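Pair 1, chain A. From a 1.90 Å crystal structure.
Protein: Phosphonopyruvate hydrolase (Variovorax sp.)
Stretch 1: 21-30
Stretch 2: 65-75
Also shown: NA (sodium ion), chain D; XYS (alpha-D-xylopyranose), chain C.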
# COMPACT_ATOMS: atom_id res chain seq x y z
N ALA A 21 -16.74 14.53 -9.15
CA ALA A 21 -15.42 13.95 -9.10
C ALA A 21 -14.65 14.37 -7.83
O ALA A 21 -14.81 15.50 -7.32
CB ALA A 21 -14.62 14.43 -10.33
N ALA A 22 -13.79 13.48 -7.34
CA ALA A 22 -12.93 13.79 -6.23
C ALA A 22 -11.64 13.01 -6.41
O ALA A 22 -11.69 11.84 -6.78
CB ALA A 22 -13.56 13.43 -4.86
N HIS A 23 -10.49 13.66 -6.17
CA HIS A 23 -9.18 12.96 -6.29
C HIS A 23 -8.59 12.64 -4.88
O HIS A 23 -7.50 12.04 -4.75
CB HIS A 23 -8.19 13.77 -7.17
CG HIS A 23 -8.12 15.23 -6.84
ND1 HIS A 23 -9.03 16.16 -7.35
CD2 HIS A 23 -7.23 15.94 -6.11
CE1 HIS A 23 -8.69 17.37 -6.94
NE2 HIS A 23 -7.61 17.26 -6.18
N ASN A 24 -9.27 13.08 -3.82
CA ASN A 24 -8.85 12.74 -2.45
C ASN A 24 -10.05 12.89 -1.51
O ASN A 24 -11.06 13.38 -1.95
CB ASN A 24 -7.64 13.55 -1.96
CG ASN A 24 -7.87 14.99 -1.99
OD1 ASN A 24 -8.87 15.44 -1.55
ND2 ASN A 24 -6.90 15.74 -2.51
N PRO A 25 -9.95 12.40 -0.25
CA PRO A 25 -11.08 12.50 0.72
C PRO A 25 -11.48 13.96 1.06
O PRO A 25 -12.65 14.24 1.31
CB PRO A 25 -10.55 11.78 1.95
CG PRO A 25 -9.67 10.67 1.33
CD PRO A 25 -8.92 11.48 0.26
N LEU A 26 -10.51 14.87 1.09
CA LEU A 26 -10.84 16.25 1.40
C LEU A 26 -11.79 16.83 0.31
O LEU A 26 -12.80 17.44 0.61
CB LEU A 26 -9.55 17.14 1.57
CG LEU A 26 -9.73 18.66 1.83
CD1 LEU A 26 -10.48 18.88 3.09
CD2 LEU A 26 -8.39 19.40 1.90
N VAL A 27 -11.41 16.66 -0.94
CA VAL A 27 -12.25 17.14 -2.03
C VAL A 27 -13.62 16.43 -1.96
O VAL A 27 -14.66 17.06 -2.21
CB VAL A 27 -11.57 16.82 -3.39
CG1 VAL A 27 -12.59 16.96 -4.52
CG2 VAL A 27 -10.29 17.77 -3.57
N ALA A 28 -13.63 15.14 -1.64
CA ALA A 28 -14.94 14.42 -1.54
C ALA A 28 -15.77 15.05 -0.44
O ALA A 28 -17.01 15.22 -0.56
CB ALA A 28 -14.71 12.91 -1.27
N LYS A 29 -15.11 15.37 0.69
CA LYS A 29 -15.84 16.04 1.77
C LYS A 29 -16.40 17.39 1.30
O LYS A 29 -17.55 17.75 1.64
CB LYS A 29 -14.92 16.21 2.99
CG LYS A 29 -15.58 16.85 4.24
CD LYS A 29 -14.60 16.69 5.45
CE LYS A 29 -15.25 17.03 6.78
NZ LYS A 29 -14.27 16.83 7.91
N LEU A 30 -15.65 18.14 0.49
CA LEU A 30 -16.20 19.41 0.05
C LEU A 30 -17.40 19.19 -0.86
O LEU A 30 -18.35 19.97 -0.80
CB LEU A 30 -15.14 20.26 -0.63
CG LEU A 30 -14.03 20.72 0.35
CD1 LEU A 30 -12.81 21.22 -0.43
CD2 LEU A 30 -14.57 21.81 1.30
N GLU A 65 -7.45 1.79 -2.81
CA GLU A 65 -7.23 2.39 -1.48
C GLU A 65 -7.78 3.83 -1.36
O GLU A 65 -8.26 4.22 -0.32
CB GLU A 65 -5.74 2.32 -1.10
CG GLU A 65 -5.32 0.86 -0.94
CD GLU A 65 -6.31 0.04 0.02
OE1 GLU A 65 -6.69 0.48 1.14
OE2 GLU A 65 -6.67 -1.08 -0.31
N MET A 66 -7.72 4.60 -2.45
CA MET A 66 -8.28 5.93 -2.45
C MET A 66 -9.80 5.79 -2.28
O MET A 66 -10.39 6.65 -1.65
CB MET A 66 -7.98 6.68 -3.79
CG MET A 66 -8.56 8.14 -3.79
SD MET A 66 -8.20 9.05 -2.24
CE MET A 66 -6.42 9.43 -2.60
N MET A 67 -10.43 4.77 -2.86
CA MET A 67 -11.89 4.64 -2.71
C MET A 67 -12.21 4.36 -1.26
O MET A 67 -13.17 4.91 -0.71
CB MET A 67 -12.51 3.53 -3.60
CG MET A 67 -12.35 3.77 -5.13
SD MET A 67 -12.96 5.40 -5.70
CE MET A 67 -11.47 6.34 -5.89
N ARG A 68 -11.42 3.48 -0.64
CA ARG A 68 -11.61 3.17 0.79
C ARG A 68 -11.55 4.43 1.67
O ARG A 68 -12.41 4.65 2.54
CB ARG A 68 -10.53 2.21 1.31
CG ARG A 68 -11.04 1.36 2.47
CD ARG A 68 -9.87 0.57 3.13
NE ARG A 68 -9.26 -0.26 2.07
CZ ARG A 68 -9.83 -1.35 1.54
NH1 ARG A 68 -11.04 -1.81 1.97
NH2 ARG A 68 -9.22 -1.93 0.49
N ALA A 69 -10.51 5.21 1.45
CA ALA A 69 -10.31 6.42 2.19
C ALA A 69 -11.48 7.42 1.94
O ALA A 69 -11.96 8.04 2.86
CB ALA A 69 -8.91 7.05 1.76
N ILE A 70 -11.91 7.57 0.69
CA ILE A 70 -13.05 8.49 0.44
C ILE A 70 -14.35 7.98 1.12
O ILE A 70 -15.06 8.72 1.75
CB ILE A 70 -13.33 8.63 -1.08
CG1 ILE A 70 -12.21 9.47 -1.73
CG2 ILE A 70 -14.80 9.25 -1.30
CD1 ILE A 70 -12.24 9.50 -3.25
N ALA A 71 -14.65 6.68 0.98
CA ALA A 71 -15.87 6.18 1.55
C ALA A 71 -15.84 6.29 3.09
O ALA A 71 -16.88 6.44 3.68
CB ALA A 71 -16.12 4.71 1.10
N SER A 72 -14.66 6.26 3.72
CA SER A 72 -14.59 6.34 5.18
C SER A 72 -14.70 7.78 5.66
O SER A 72 -14.79 8.07 6.85
CB SER A 72 -13.28 5.71 5.69
OG SER A 72 -12.16 6.47 5.24
N THR A 73 -14.68 8.71 4.71
CA THR A 73 -14.77 10.12 5.05
C THR A 73 -16.18 10.70 4.77
O THR A 73 -16.62 11.54 5.50
CB THR A 73 -13.73 10.91 4.22
OG1 THR A 73 -12.43 10.44 4.58
CG2 THR A 73 -13.77 12.45 4.45
N VAL A 74 -16.86 10.28 3.70
CA VAL A 74 -18.14 10.92 3.40
C VAL A 74 -19.31 10.02 3.84
O VAL A 74 -19.13 8.82 4.06
CB VAL A 74 -18.24 11.29 1.83
CG1 VAL A 74 -17.05 12.20 1.40
CG2 VAL A 74 -18.17 10.03 0.99
N SER A 75 -20.50 10.60 3.92
CA SER A 75 -21.69 9.86 4.33
C SER A 75 -22.57 9.62 3.09
O SER A 75 -23.57 8.91 3.17
CB SER A 75 -22.48 10.68 5.39
OG SER A 75 -23.23 11.73 4.75
NA NA D . -4.82 12.22 -5.18
C1 XYS C . -21.21 14.52 7.65
C2 XYS C . -20.75 13.96 9.02
C3 XYS C . -21.15 12.46 9.09
C4 XYS C . -22.67 12.22 8.81
C5 XYS C . -23.29 13.10 7.70
O1 XYS C . -20.57 13.94 6.48
O2 XYS C . -19.33 14.08 9.12
O3 XYS C . -20.75 11.88 10.37
O4 XYS C . -23.10 10.85 8.73
O5 XYS C . -22.64 14.44 7.51

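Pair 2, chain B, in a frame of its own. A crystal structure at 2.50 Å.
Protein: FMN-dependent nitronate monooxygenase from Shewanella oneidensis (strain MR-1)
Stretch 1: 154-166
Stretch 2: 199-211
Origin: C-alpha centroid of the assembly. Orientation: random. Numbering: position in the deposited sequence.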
# COMPACT_ATOMS: atom_id res chain seq x y z
N THR B 154 -9.59 6.98 -13.28
CA THR B 154 -8.75 6.47 -12.21
C THR B 154 -7.33 6.15 -12.74
O THR B 154 -7.17 5.60 -13.82
CB THR B 154 -9.41 5.24 -11.51
OG1 THR B 154 -10.42 5.68 -10.59
CG2 THR B 154 -8.39 4.43 -10.74
N ALA B 155 -6.31 6.61 -12.02
CA ALA B 155 -4.92 6.25 -12.30
C ALA B 155 -4.38 5.46 -11.13
O ALA B 155 -4.54 5.88 -9.98
CB ALA B 155 -4.10 7.50 -12.48
N THR B 156 -3.71 4.34 -11.41
CA THR B 156 -2.99 3.58 -10.38
C THR B 156 -1.48 3.69 -10.47
O THR B 156 -0.77 3.08 -9.67
CB THR B 156 -3.34 2.08 -10.39
OG1 THR B 156 -2.86 1.47 -11.60
CG2 THR B 156 -4.85 1.87 -10.24
N THR B 157 -0.99 4.46 -11.44
CA THR B 157 0.43 4.77 -11.54
C THR B 157 0.58 6.19 -12.10
O THR B 157 -0.37 6.77 -12.62
CB THR B 157 1.15 3.81 -12.51
OG1 THR B 157 0.56 3.94 -13.82
CG2 THR B 157 1.08 2.37 -12.04
N VAL B 158 1.81 6.69 -12.09
CA VAL B 158 2.14 7.94 -12.72
C VAL B 158 1.98 7.92 -14.24
O VAL B 158 1.55 8.91 -14.83
CB VAL B 158 3.57 8.40 -12.35
CG1 VAL B 158 3.94 9.66 -13.12
CG2 VAL B 158 3.65 8.67 -10.86
N GLU B 159 2.32 6.81 -14.88
CA GLU B 159 2.16 6.70 -16.34
C GLU B 159 0.69 6.81 -16.72
O GLU B 159 0.36 7.50 -17.68
CB GLU B 159 2.70 5.39 -16.86
CG GLU B 159 4.21 5.37 -17.01
CD GLU B 159 4.93 5.07 -15.70
OE1 GLU B 159 4.33 4.43 -14.79
OE2 GLU B 159 6.12 5.48 -15.60
N GLU B 160 -0.17 6.11 -15.98
CA GLU B 160 -1.61 6.15 -16.22
C GLU B 160 -2.14 7.58 -16.04
O GLU B 160 -2.94 8.05 -16.84
CB GLU B 160 -2.35 5.16 -15.31
CG GLU B 160 -2.40 3.75 -15.89
CD GLU B 160 -2.86 2.67 -14.92
OE1 GLU B 160 -3.30 3.00 -13.80
OE2 GLU B 160 -2.76 1.46 -15.27
N ALA B 161 -1.63 8.29 -15.04
CA ALA B 161 -2.07 9.65 -14.80
C ALA B 161 -1.70 10.57 -15.99
O ALA B 161 -2.47 11.44 -16.39
CB ALA B 161 -1.48 10.17 -13.51
N LEU B 162 -0.51 10.35 -16.56
CA LEU B 162 -0.05 11.14 -17.67
C LEU B 162 -0.85 10.82 -18.93
O LEU B 162 -1.07 11.69 -19.79
CB LEU B 162 1.43 10.91 -17.92
CG LEU B 162 2.36 11.53 -16.87
CD1 LEU B 162 3.72 10.85 -16.85
CD2 LEU B 162 2.51 13.01 -17.11
N TRP B 163 -1.26 9.56 -19.06
CA TRP B 163 -2.08 9.15 -20.18
C TRP B 163 -3.44 9.82 -20.11
O TRP B 163 -3.96 10.28 -21.11
CB TRP B 163 -2.27 7.63 -20.20
CG TRP B 163 -2.98 7.14 -21.44
CD1 TRP B 163 -2.42 6.90 -22.65
CD2 TRP B 163 -4.37 6.83 -21.57
NE1 TRP B 163 -3.37 6.46 -23.53
CE2 TRP B 163 -4.58 6.41 -22.89
CE3 TRP B 163 -5.47 6.90 -20.71
CZ2 TRP B 163 -5.83 6.01 -23.36
CZ3 TRP B 163 -6.71 6.50 -21.18
CH2 TRP B 163 -6.88 6.07 -22.50
N LEU B 164 -4.00 9.88 -18.91
CA LEU B 164 -5.29 10.51 -18.70
C LEU B 164 -5.27 12.04 -18.94
O LEU B 164 -6.17 12.59 -19.58
CB LEU B 164 -5.81 10.20 -17.30
CG LEU B 164 -6.10 8.73 -17.05
CD1 LEU B 164 -6.36 8.46 -15.58
CD2 LEU B 164 -7.29 8.29 -17.89
N GLU B 165 -4.24 12.71 -18.45
CA GLU B 165 -4.09 14.13 -18.71
C GLU B 165 -4.01 14.39 -20.20
O GLU B 165 -4.75 15.22 -20.74
CB GLU B 165 -2.83 14.64 -18.04
CG GLU B 165 -2.73 16.15 -18.00
CD GLU B 165 -1.49 16.61 -17.27
OE1 GLU B 165 -0.41 16.04 -17.54
OE2 GLU B 165 -1.61 17.51 -16.41
N ALA B 166 -3.17 13.61 -20.87
CA ALA B 166 -2.90 13.76 -22.30
C ALA B 166 -4.15 13.57 -23.15
O ALA B 166 -4.28 14.16 -24.20
CB ALA B 166 -1.82 12.77 -22.73
N SER B 199 2.27 7.00 -1.23
CA SER B 199 3.29 7.23 -2.25
C SER B 199 2.72 7.60 -3.63
O SER B 199 3.36 8.33 -4.37
CB SER B 199 4.18 6.00 -2.35
OG SER B 199 4.95 5.89 -1.17
N LEU B 200 1.55 7.06 -3.99
CA LEU B 200 0.93 7.35 -5.29
C LEU B 200 0.51 8.81 -5.41
O LEU B 200 0.80 9.49 -6.41
CB LEU B 200 -0.31 6.47 -5.49
CG LEU B 200 -1.00 6.60 -6.85
CD1 LEU B 200 -0.04 6.22 -7.98
CD2 LEU B 200 -2.26 5.74 -6.89
N LEU B 201 -0.17 9.29 -4.37
CA LEU B 201 -0.74 10.63 -4.36
C LEU B 201 0.28 11.73 -4.64
O LEU B 201 0.12 12.46 -5.63
CB LEU B 201 -1.45 10.89 -3.03
CG LEU B 201 -2.26 12.17 -2.95
CD1 LEU B 201 -3.36 12.14 -4.01
CD2 LEU B 201 -2.88 12.32 -1.55
N PRO B 202 1.35 11.86 -3.81
CA PRO B 202 2.29 12.96 -4.04
C PRO B 202 3.08 12.82 -5.34
O PRO B 202 3.44 13.84 -5.96
CB PRO B 202 3.22 12.91 -2.83
CG PRO B 202 3.04 11.56 -2.24
CD PRO B 202 1.65 11.13 -2.56
N GLN B 203 3.28 11.58 -5.79
CA GLN B 203 3.98 11.38 -7.05
C GLN B 203 3.11 11.69 -8.26
O GLN B 203 3.58 12.32 -9.19
CB GLN B 203 4.61 10.00 -7.12
CG GLN B 203 5.85 9.90 -6.22
CD GLN B 203 6.45 8.51 -6.19
OE1 GLN B 203 7.44 8.23 -6.87
NE2 GLN B 203 5.85 7.63 -5.40
N ILE B 204 1.82 11.36 -8.20
CA ILE B 204 0.92 11.82 -9.25
C ILE B 204 0.78 13.34 -9.28
O ILE B 204 0.78 13.93 -10.36
CB ILE B 204 -0.48 11.15 -9.20
CG1 ILE B 204 -0.40 9.72 -9.75
CG2 ILE B 204 -1.47 11.92 -10.06
CD1 ILE B 204 -1.69 8.93 -9.61
N ILE B 205 0.64 13.98 -8.13
CA ILE B 205 0.48 15.44 -8.08
C ILE B 205 1.72 16.14 -8.64
O ILE B 205 1.60 17.14 -9.33
CB ILE B 205 0.21 15.94 -6.63
CG1 ILE B 205 -1.24 15.67 -6.22
CG2 ILE B 205 0.50 17.44 -6.49
CD1 ILE B 205 -1.43 15.61 -4.72
N ALA B 206 2.90 15.58 -8.38
CA ALA B 206 4.16 16.13 -8.90
C ALA B 206 4.23 16.09 -10.41
O ALA B 206 4.88 16.91 -11.04
CB ALA B 206 5.36 15.40 -8.30
N ALA B 207 3.56 15.11 -10.99
CA ALA B 207 3.71 14.83 -12.41
C ALA B 207 2.68 15.55 -13.29
O ALA B 207 2.87 15.66 -14.48
CB ALA B 207 3.61 13.32 -12.63
N VAL B 208 1.52 15.90 -12.73
CA VAL B 208 0.44 16.47 -13.54
C VAL B 208 0.11 17.88 -13.09
O VAL B 208 0.48 18.29 -12.00
CB VAL B 208 -0.86 15.61 -13.50
CG1 VAL B 208 -0.57 14.17 -13.88
CG2 VAL B 208 -1.55 15.67 -12.15
N GLU B 209 -0.55 18.62 -13.96
CA GLU B 209 -0.96 19.97 -13.65
C GLU B 209 -2.41 20.01 -13.21
O GLU B 209 -2.78 20.89 -12.46
CB GLU B 209 -0.75 20.87 -14.86
CG GLU B 209 0.72 21.12 -15.20
CD GLU B 209 0.91 21.48 -16.66
OE1 GLU B 209 1.73 20.82 -17.33
OE2 GLU B 209 0.21 22.39 -17.15
N ILE B 210 -3.21 19.05 -13.65
CA ILE B 210 -4.63 19.00 -13.29
C ILE B 210 -4.89 18.52 -11.86
O ILE B 210 -3.97 18.09 -11.17
CB ILE B 210 -5.45 18.17 -14.29
CG1 ILE B 210 -4.96 16.71 -14.35
CG2 ILE B 210 -5.42 18.84 -15.66
CD1 ILE B 210 -5.68 15.86 -15.39
N PRO B 211 -6.13 18.73 -11.37
CA PRO B 211 -6.40 18.40 -9.96
C PRO B 211 -6.40 16.90 -9.70
O PRO B 211 -6.79 16.12 -10.57
CB PRO B 211 -7.81 18.96 -9.74
CG PRO B 211 -7.96 20.03 -10.78
CD PRO B 211 -7.23 19.52 -11.97
O HOH W 1 1.88 17.62 -17.17

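In both pairs a short extended segment turns into a helix that packs against the C-terminal part of a second helix. The axes approach to 9.2 Å in pair 1 and 9.5 Å in pair 2, with N-to-C directions 42° and 40° apart and the same negative sign of crossing. Fourteen central residues superpose with an RMSD of 0.4 Å over N, CA and C.

The start of the first helix is built alike. Asn A24 and Thr B157 occupy matching N-cap positions, both with chi1 in the p well, and each accepts a capping bond from the backbone three residues on: Val A27 N to Asn A24 OD1 at 2.9 Å, and Glu B160 N to Thr B157 OG1 at 3.1 Å. An amide and a hydroxyl thus satisfy the same free helical NH.

The shared centre consists of Ala A22, Ala A28, Ile A70 and Val A74, matched by Ala B155, Ala B161, Ile B204 and Val B208. Both isoleucines adopt the mt rotamer, reaching the first alanine through CD1 (Ala A22 CB to Ile A70 CD1, 4.4 Å; Ala B155 CB to Ile B204 CD1, 4.0 Å) and the second through CG2 (Ala A28 CB to Ile A70 CG2, 3.7 Å; Ala B161 CB to Ile B204 CG2, 3.9 Å). The two methyls lie next to each other, and the isoleucine packs across both.

Around this centre the solutions diverge. Met A66 brings its sulfur against the proline ring, with SD 3.6 Å from Pro A25 CD, while its CE lies 3.5 Å from His A23 O, a carbonyl that also binds the sodium ion. At the matching position Leu B200 uses its branched end instead, placing CD1 3.6 Å from Thr B156 O. Val B158 falls at the position of Pro A25. The proline fits CG against Ala A69 CB at 3.7 Å and CB against Thr A73 OG1 at 3.5 Å; the valine sets CG1 3.7 Å from Ala B207 CB and CG2 4.1 Å from Gln B203 CB. Thr A73 OG1 donates back to Ala A69 O at 3.0 Å, whereas Ala B207 offers only a methyl.

Beyond the matched positions of the first helix, Glu B165 in pair 2 reaches the segment that follows the second helix, where its OE2 accepts from Glu B209 N at 2.9 Å. The other stretch covers 89 Å² of this glutamate, within the 540 Å² buried in pair 2.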